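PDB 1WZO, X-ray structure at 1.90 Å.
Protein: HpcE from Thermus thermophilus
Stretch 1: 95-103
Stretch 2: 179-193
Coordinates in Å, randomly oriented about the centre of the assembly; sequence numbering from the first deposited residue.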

ATOM      1  N   HIS B  95      11.948  -7.918  29.310  1.00 19.91           N
ATOM      2  CA  HIS B  95      12.832  -8.957  28.786  1.00 20.43           C
ATOM      3  C   HIS B  95      12.918  -8.995  27.267  1.00 21.36           C
ATOM      4  O   HIS B  95      11.938  -8.711  26.568  1.00 18.22           O
ATOM      5  N   TYR B  96      14.094  -9.355  26.756  1.00 20.61           N
ATOM      6  CA  TYR B  96      14.269  -9.498  25.318  1.00 20.39           C
ATOM      7  C   TYR B  96      13.896 -10.956  25.068  1.00 19.93           C
ATOM      8  O   TYR B  96      13.810 -11.746  26.010  1.00 20.54           O
ATOM      9  N   GLU B  97      13.655 -11.310  23.813  1.00 19.98           N
ATOM     10  CA  GLU B  97      13.343 -12.690  23.452  1.00 20.64           C
ATOM     11  C   GLU B  97      13.914 -12.933  22.060  1.00 19.61           C
ATOM     12  O   GLU B  97      13.383 -12.430  21.071  1.00 17.30           O
ATOM     13  N   VAL B  98      15.011 -13.687  21.979  1.00 20.08           N
ATOM     14  CA  VAL B  98      15.614 -13.964  20.679  1.00 18.57           C
ATOM     15  C   VAL B  98      14.840 -15.077  19.978  1.00 18.76           C
ATOM     16  O   VAL B  98      14.700 -16.184  20.501  1.00 19.21           O
ATOM     17  N   GLU B  99      14.317 -14.777  18.795  1.00 18.05           N
ATOM     18  CA  GLU B  99      13.534 -15.766  18.070  1.00 18.59           C
ATOM     19  C   GLU B  99      13.796 -15.789  16.580  1.00 16.81           C
ATOM     20  O   GLU B  99      14.089 -14.760  15.964  1.00 16.57           O
ATOM     21  N   LEU B 100      13.692 -16.979  16.003  1.00 17.02           N
ATOM     22  CA  LEU B 100      13.850 -17.141  14.569  1.00 17.27           C
ATOM     23  C   LEU B 100      12.532 -16.647  13.976  1.00 17.14           C
ATOM     24  O   LEU B 100      11.459 -17.082  14.405  1.00 16.80           O
ATOM     25  N   ALA B 101      12.619 -15.737  13.014  1.00 16.64           N
ATOM     26  CA  ALA B 101      11.440 -15.191  12.348  1.00 17.52           C
ATOM     27  C   ALA B 101      11.354 -15.780  10.944  1.00 18.17           C
ATOM     28  O   ALA B 101      12.333 -15.769  10.196  1.00 19.60           O
ATOM     29  N   VAL B 102      10.181 -16.300  10.596  1.00 16.90           N
ATOM     30  CA  VAL B 102       9.952 -16.921   9.298  1.00 16.32           C
ATOM     31  C   VAL B 102       9.112 -16.010   8.416  1.00 18.04           C
ATOM     32  O   VAL B 102       8.042 -15.550   8.825  1.00 15.80           O
ATOM     33  N   VAL B 103       9.598 -15.758   7.205  1.00 15.17           N
ATOM     34  CA  VAL B 103       8.900 -14.885   6.267  1.00 16.01           C
ATOM     35  C   VAL B 103       8.214 -15.682   5.166  1.00 16.10           C
ATOM     36  O   VAL B 103       8.864 -16.409   4.419  1.00 19.20           O
ATOM     37  N   LEU B 179      27.625 -12.260  26.614  1.00 33.55           N
ATOM     38  CA  LEU B 179      26.738 -13.360  26.267  1.00 32.85           C
ATOM     39  C   LEU B 179      25.786 -13.652  27.417  1.00 32.70           C
ATOM     40  O   LEU B 179      26.212 -13.973  28.527  1.00 32.36           O
ATOM     41  N   ARG B 180      24.491 -13.537  27.145  1.00 31.02           N
ATOM     42  CA  ARG B 180      23.471 -13.777  28.155  1.00 30.42           C
ATOM     43  C   ARG B 180      22.809 -15.138  28.010  1.00 29.48           C
ATOM     44  O   ARG B 180      22.425 -15.762  29.002  1.00 29.37           O
ATOM     45  N   GLN B 181      22.681 -15.605  26.774  1.00 28.39           N
ATOM     46  CA  GLN B 181      21.984 -16.856  26.545  1.00 29.02           C
ATOM     47  C   GLN B 181      22.316 -17.553  25.235  1.00 28.45           C
ATOM     48  O   GLN B 181      22.665 -16.913  24.242  1.00 29.61           O
ATOM     49  N   GLU B 182      22.199 -18.875  25.252  1.00 29.25           N
ATOM     50  CA  GLU B 182      22.440 -19.705  24.080  1.00 30.69           C
ATOM     51  C   GLU B 182      21.306 -20.714  23.956  1.00 29.47           C
ATOM     52  O   GLU B 182      20.924 -21.358  24.931  1.00 29.39           O
ATOM     53  N   GLY B 183      20.767 -20.843  22.752  1.00 27.78           N
ATOM     54  CA  GLY B 183      19.689 -21.784  22.524  1.00 26.59           C
ATOM     55  C   GLY B 183      19.836 -22.414  21.158  1.00 24.24           C
ATOM     56  O   GLY B 183      20.759 -22.083  20.416  1.00 24.43           O
ATOM     57  N   HIS B 184      18.927 -23.316  20.815  1.00 24.71           N
ATOM     58  CA  HIS B 184      18.987 -23.975  19.521  1.00 23.76           C
ATOM     59  C   HIS B 184      17.579 -24.276  19.017  1.00 22.46           C
ATOM     60  O   HIS B 184      16.739 -24.779  19.761  1.00 25.45           O
ATOM     61  N   THR B 185      17.329 -23.977  17.747  1.00 23.35           N
ATOM     62  CA  THR B 185      16.004 -24.178  17.171  1.00 24.01           C
ATOM     63  C   THR B 185      15.531 -25.620  17.082  1.00 25.74           C
ATOM     64  O   THR B 185      14.366 -25.872  16.770  1.00 24.40           O
ATOM     65  N   SER B 186      16.416 -26.569  17.361  1.00 26.32           N
ATOM     66  CA  SER B 186      16.033 -27.974  17.306  1.00 26.55           C
ATOM     67  C   SER B 186      15.157 -28.314  18.503  1.00 26.49           C
ATOM     68  O   SER B 186      14.499 -29.353  18.523  1.00 28.85           O
ATOM     69  N   ARG B 187      15.148 -27.430  19.493  1.00 26.22           N
ATOM     70  CA  ARG B 187      14.364 -27.639  20.705  1.00 26.52           C
ATOM     71  C   ARG B 187      12.944 -27.073  20.617  1.00 25.72           C
ATOM     72  O   ARG B 187      12.210 -27.054  21.604  1.00 24.87           O
ATOM     73  N   MET B 188      12.563 -26.615  19.430  1.00 25.14           N
ATOM     74  CA  MET B 188      11.214 -26.090  19.207  1.00 25.12           C
ATOM     75  C   MET B 188      10.213 -27.212  19.470  1.00 25.14           C
ATOM     76  O   MET B 188      10.403 -28.332  18.996  1.00 25.21           O
ATOM     77  N   LEU B 189       9.149 -26.921  20.215  1.00 23.57           N
ATOM     78  CA  LEU B 189       8.146 -27.942  20.495  1.00 23.63           C
ATOM     79  C   LEU B 189       7.353 -28.202  19.225  1.00 23.52           C
ATOM     80  O   LEU B 189       7.110 -29.354  18.851  1.00 24.00           O
ATOM     81  N   TYR B 190       6.947 -27.120  18.568  1.00 22.82           N
ATOM     82  CA  TYR B 190       6.234 -27.197  17.300  1.00 21.48           C
ATOM     83  C   TYR B 190       7.198 -26.609  16.278  1.00 21.71           C
ATOM     84  O   TYR B 190       7.688 -25.495  16.455  1.00 20.50           O
ATOM     85  N   SER B 191       7.470 -27.350  15.212  1.00 21.29           N
ATOM     86  CA  SER B 191       8.389 -26.877  14.185  1.00 20.22           C
ATOM     87  C   SER B 191       7.761 -25.775  13.344  1.00 20.18           C
ATOM     88  O   SER B 191       6.552 -25.536  13.407  1.00 18.33           O
ATOM     89  N   VAL B 192       8.594 -25.106  12.556  1.00 19.32           N
ATOM     90  CA  VAL B 192       8.119 -24.058  11.670  1.00 18.96           C
ATOM     91  C   VAL B 192       7.041 -24.665  10.768  1.00 19.45           C
ATOM     92  O   VAL B 192       5.964 -24.087  10.583  1.00 18.01           O
ATOM     93  N   ALA B 193       7.331 -25.839  10.211  1.00 18.22           N
ATOM     94  CA  ALA B 193       6.379 -26.518   9.334  1.00 17.43           C
ATOM     95  C   ALA B 193       5.059 -26.810  10.046  1.00 16.63           C
ATOM     96  O   ALA B 193       3.993 -26.591   9.489  1.00 16.64           O
TER

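Stretch 1 meets stretch 2 through alternate residues. Tyr-96, Val-98, Leu-100 and Val-102 all direct their CA-to-CB bonds toward stretch 2, as expected of an extended chain, in which successive side chains leave on different sides. The contact changes character along the way, from polar at the Tyr-96 end to wholly apolar at Val-102.

His-95 (chi1 m) is too far from stretch 2 to take part, so the contact begins with Tyr-96. The backbones are well separated here, with 10.5 Å between Tyr-96 CA and Arg-180 CA, and a long aromatic side chain suits such a gap. In its p rotamer (chi1 70°), Tyr-96 spans the space and brings its hydroxyl to stretch 2, where Tyr-96 OH donates a hydrogen bond of 3.1 Å to Gln-181 OE1. The same oxygen, Tyr-96 OH, lies 3.6 Å from Arg-180 CB. The ring is approached at its edge, near its plane, by Gln-181 OE1 and Arg-180 NH1. Arg-180 (chi1 m, chi2 m) thus packs beside the tyrosine, while its guanidinium nitrogens NH1 and NH2 find hydrogen-bond partners elsewhere in the structure.

Gln-181, whose CA-to-CB bond points toward stretch 1, reaches this site with chi1 and chi2 both t, an extended form that places its amide oxygen within reach of Tyr-96 OH. An amide offers both an acceptor and a donor: OE1 serves the tyrosine, and NE2 is satisfied elsewhere in the structure. Gln-181 OE1 also accepts a hydrogen bond from water 1, whose O lies 2.7 Å away, and that O in turn accepts one from Val-98 N at 3.3 Å. The water therefore links the main chain of stretch 1 to a side chain of stretch 2.

Glu-97 points away and its carboxylate makes no contact with stretch 2. Val-98, in the p rotamer, points toward stretch 2 but makes a modest contact, with Val-98 CG1 4.2 Å from Gln-181 OE1. Nearest to it in backbone register is Gly-183, which has no side chain to meet it. Glu-99 points sideways and likewise takes no part.

At Leu-100 the contact becomes apolar. With chi1 t and chi2 p, its side chain offers one methyl, CD2, to two residues: Leu-100 CD2 lies 4.3 Å from Thr-185 CG2 and 4.2 Å from Met-188 CE. Thr-185 (chi1 p) suits this buried site because it presents a methyl here while OG1 is hydrogen-bonded elsewhere in the structure. Met-188 has chi1 between wells at -104°, and its flexible thioether chain extends to place its terminal methyl against the leucine.

Ala-101 is out of reach, and Val-102 makes the last contact. Here Val-102 CA and Val-192 CA are 7.7 Å apart, a spacing that two compact beta-branched side chains can fill. Both are t, and Val-102 CG2 meets Val-192 CG1 at 3.7 Å, the closest apolar approach between the stretches. Val-192 lies at the start of a helix, just after the N-cap residue Ser-191. Val-103 is again out of reach.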

ATOM      1  CB  HIS B  95      12.343 -10.331  29.250  1.00 20.90           C
ATOM      2  CG  HIS B  95      12.388 -10.528  30.732  1.00 22.55           C
ATOM      3  ND1 HIS B  95      13.345 -11.305  31.349  1.00 23.27           N
ATOM      4  CD2 HIS B  95      11.594 -10.053  31.719  1.00 22.98           C
ATOM      5  CE1 HIS B  95      13.139 -11.298  32.654  1.00 25.32           C
ATOM      6  NE2 HIS B  95      12.083 -10.544  32.905  1.00 24.41           N
ATOM      7  CB  TYR B  96      15.735  -9.254  24.903  1.00 22.48           C
ATOM      8  CG  TYR B  96      16.702 -10.347  25.344  1.00 24.68           C
ATOM      9  CD1 TYR B  96      16.655 -11.624  24.777  1.00 26.13           C
ATOM     10  CD2 TYR B  96      17.612 -10.125  26.384  1.00 26.58           C
ATOM     11  CE1 TYR B  96      17.477 -12.657  25.239  1.00 26.91           C
ATOM     12  CE2 TYR B  96      18.440 -11.153  26.854  1.00 26.48           C
ATOM     13  CZ  TYR B  96      18.362 -12.414  26.279  1.00 27.79           C
ATOM     14  OH  TYR B  96      19.139 -13.445  26.762  1.00 27.34           O
ATOM     15  CB  GLU B  97      11.824 -12.953  23.460  1.00 19.97           C
ATOM     16  CG  GLU B  97      11.219 -13.028  24.865  1.00 21.57           C
ATOM     17  CD  GLU B  97       9.807 -13.606  24.899  1.00 22.90           C
ATOM     18  OE1 GLU B  97       9.248 -13.742  26.010  1.00 23.59           O
ATOM     19  OE2 GLU B  97       9.251 -13.924  23.830  1.00 21.57           O
ATOM     20  CB  VAL B  98      17.130 -14.335  20.811  1.00 20.72           C
ATOM     21  CG1 VAL B  98      17.314 -15.533  21.725  1.00 20.59           C
ATOM     22  CG2 VAL B  98      17.719 -14.597  19.433  1.00 20.15           C
ATOM     23  CB  GLU B  99      12.029 -15.519  18.291  1.00 19.47           C
ATOM     24  CG  GLU B  99      11.659 -15.153  19.721  1.00 18.51           C
ATOM     25  CD  GLU B  99      10.156 -15.187  19.979  1.00 19.06           C
ATOM     26  OE1 GLU B  99       9.378 -15.328  19.013  1.00 20.47           O
ATOM     27  OE2 GLU B  99       9.755 -15.071  21.153  1.00 19.91           O
ATOM     28  CB  LEU B 100      14.039 -18.616  14.206  1.00 17.82           C
ATOM     29  CG  LEU B 100      14.038 -18.957  12.711  1.00 19.65           C
ATOM     30  CD1 LEU B 100      15.248 -18.323  12.027  1.00 18.42           C
ATOM     31  CD2 LEU B 100      14.052 -20.474  12.534  1.00 19.37           C
ATOM     32  CB  ALA B 101      11.534 -13.668  12.279  1.00 17.36           C
ATOM     33  CB  VAL B 102       9.221 -18.267   9.473  1.00 17.24           C
ATOM     34  CG1 VAL B 102       9.055 -18.965   8.130  1.00 17.05           C
ATOM     35  CG2 VAL B 102       9.994 -19.138  10.459  1.00 17.68           C
ATOM     36  CB  VAL B 103       9.884 -13.883   5.632  1.00 15.87           C
ATOM     37  CG1 VAL B 103       9.125 -12.849   4.801  1.00 16.20           C
ATOM     38  CG2 VAL B 103      10.702 -13.204   6.730  1.00 14.98           C
ATOM     39  CB  LEU B 179      27.550 -14.613  25.938  1.00 33.19           C
ATOM     40  CG  LEU B 179      26.764 -15.854  25.506  1.00 32.52           C
ATOM     41  CD1 LEU B 179      26.024 -15.578  24.206  1.00 31.72           C
ATOM     42  CD2 LEU B 179      27.725 -17.021  25.332  1.00 33.53           C
ATOM     43  CB  ARG B 180      22.374 -12.712  28.062  1.00 31.29           C
ATOM     44  CG  ARG B 180      22.711 -11.364  28.654  1.00 31.28           C
ATOM     45  CD  ARG B 180      22.814 -11.426  30.171  1.00 31.79           C
ATOM     46  NE  ARG B 180      22.653 -10.099  30.758  1.00 33.26           N
ATOM     47  CZ  ARG B 180      21.480  -9.490  30.922  1.00 33.57           C
ATOM     48  NH1 ARG B 180      20.354 -10.093  30.549  1.00 31.72           N
ATOM     49  NH2 ARG B 180      21.432  -8.272  31.446  1.00 32.13           N
ATOM     50  CB  GLN B 181      20.481 -16.563  26.622  1.00 27.51           C
ATOM     51  CG  GLN B 181      19.549 -17.635  26.113  1.00 26.11           C
ATOM     52  CD  GLN B 181      18.096 -17.185  26.180  1.00 26.85           C
ATOM     53  OE1 GLN B 181      17.775 -16.036  25.861  1.00 25.45           O
ATOM     54  NE2 GLN B 181      17.214 -18.087  26.586  1.00 25.80           N
ATOM     55  CB  GLU B 182      23.770 -20.458  24.195  1.00 34.41           C
ATOM     56  CG  GLU B 182      25.005 -19.592  24.023  1.00 38.46           C
ATOM     57  CD  GLU B 182      26.280 -20.414  23.934  1.00 41.39           C
ATOM     58  OE1 GLU B 182      26.586 -21.146  24.899  1.00 41.64           O
ATOM     59  OE2 GLU B 182      26.975 -20.329  22.898  1.00 42.47           O
ATOM     60  CB  HIS B 184      19.816 -25.259  19.635  1.00 24.07           C
ATOM     61  CG  HIS B 184      20.333 -25.755  18.323  1.00 23.16           C
ATOM     62  ND1 HIS B 184      19.621 -26.620  17.520  1.00 24.57           N
ATOM     63  CD2 HIS B 184      21.464 -25.456  17.644  1.00 21.81           C
ATOM     64  CE1 HIS B 184      20.291 -26.829  16.401  1.00 22.96           C
ATOM     65  NE2 HIS B 184      21.412 -26.134  16.450  1.00 21.35           N
ATOM     66  CB  THR B 185      15.892 -23.530  15.771  1.00 22.58           C
ATOM     67  OG1 THR B 185      16.766 -24.191  14.851  1.00 23.71           O
ATOM     68  CG2 THR B 185      16.264 -22.051  15.846  1.00 20.32           C
ATOM     69  CB  SER B 186      17.276 -28.872  17.307  1.00 26.38           C
ATOM     70  OG  SER B 186      18.083 -28.607  18.438  1.00 26.43           O
ATOM     71  CB  ARG B 187      15.108 -27.044  21.898  1.00 30.29           C
ATOM     72  CG  ARG B 187      16.478 -27.681  22.099  1.00 34.75           C
ATOM     73  CD  ARG B 187      17.375 -26.849  22.991  1.00 38.93           C
ATOM     74  NE  ARG B 187      18.737 -27.376  23.001  1.00 43.54           N
ATOM     75  CZ  ARG B 187      19.785 -26.746  23.525  1.00 44.79           C
ATOM     76  NH1 ARG B 187      19.635 -25.555  24.090  1.00 44.99           N
ATOM     77  NH2 ARG B 187      20.984 -27.310  23.481  1.00 46.25           N
ATOM     78  CB  MET B 188      11.055 -25.636  17.757  1.00 24.23           C
ATOM     79  CG  MET B 188      11.100 -24.151  17.542  1.00 22.73           C
ATOM     80  SD  MET B 188      10.659 -23.768  15.843  1.00 20.60           S
ATOM     81  CE  MET B 188      12.007 -22.697  15.388  1.00 20.20           C
ATOM     82  CB  LEU B 189       7.235 -27.492  21.635  1.00 25.21           C
ATOM     83  CG  LEU B 189       7.972 -27.331  22.971  1.00 29.16           C
ATOM     84  CD1 LEU B 189       6.983 -26.894  24.045  1.00 25.52           C
ATOM     85  CD2 LEU B 189       8.643 -28.651  23.366  1.00 28.22           C
ATOM     86  CB  TYR B 190       4.957 -26.350  17.309  1.00 23.89           C
ATOM     87  CG  TYR B 190       3.756 -26.992  17.970  1.00 24.01           C
ATOM     88  CD1 TYR B 190       3.469 -26.768  19.315  1.00 25.43           C
ATOM     89  CD2 TYR B 190       2.895 -27.809  17.240  1.00 26.08           C
ATOM     90  CE1 TYR B 190       2.346 -27.341  19.916  1.00 25.74           C
ATOM     91  CE2 TYR B 190       1.773 -28.388  17.830  1.00 26.55           C
ATOM     92  CZ  TYR B 190       1.507 -28.147  19.165  1.00 24.66           C
ATOM     93  OH  TYR B 190       0.395 -28.711  19.743  1.00 28.32           O
ATOM     94  CB  SER B 191       8.782 -28.026  13.263  1.00 19.06           C
ATOM     95  OG  SER B 191       7.664 -28.481  12.519  1.00 19.23           O
ATOM     96  CB  VAL B 192       9.263 -23.520  10.793  1.00 18.65           C
ATOM     97  CG1 VAL B 192       8.711 -22.564   9.752  1.00 18.04           C
ATOM     98  CG2 VAL B 192      10.310 -22.834  11.667  1.00 17.10           C
ATOM     99  CB  ALA B 193       6.984 -27.817   8.803  1.00 17.89           C
TER
HETATM  100  O   HOH W   1      15.397 -15.366  24.773  1.00 24.88           O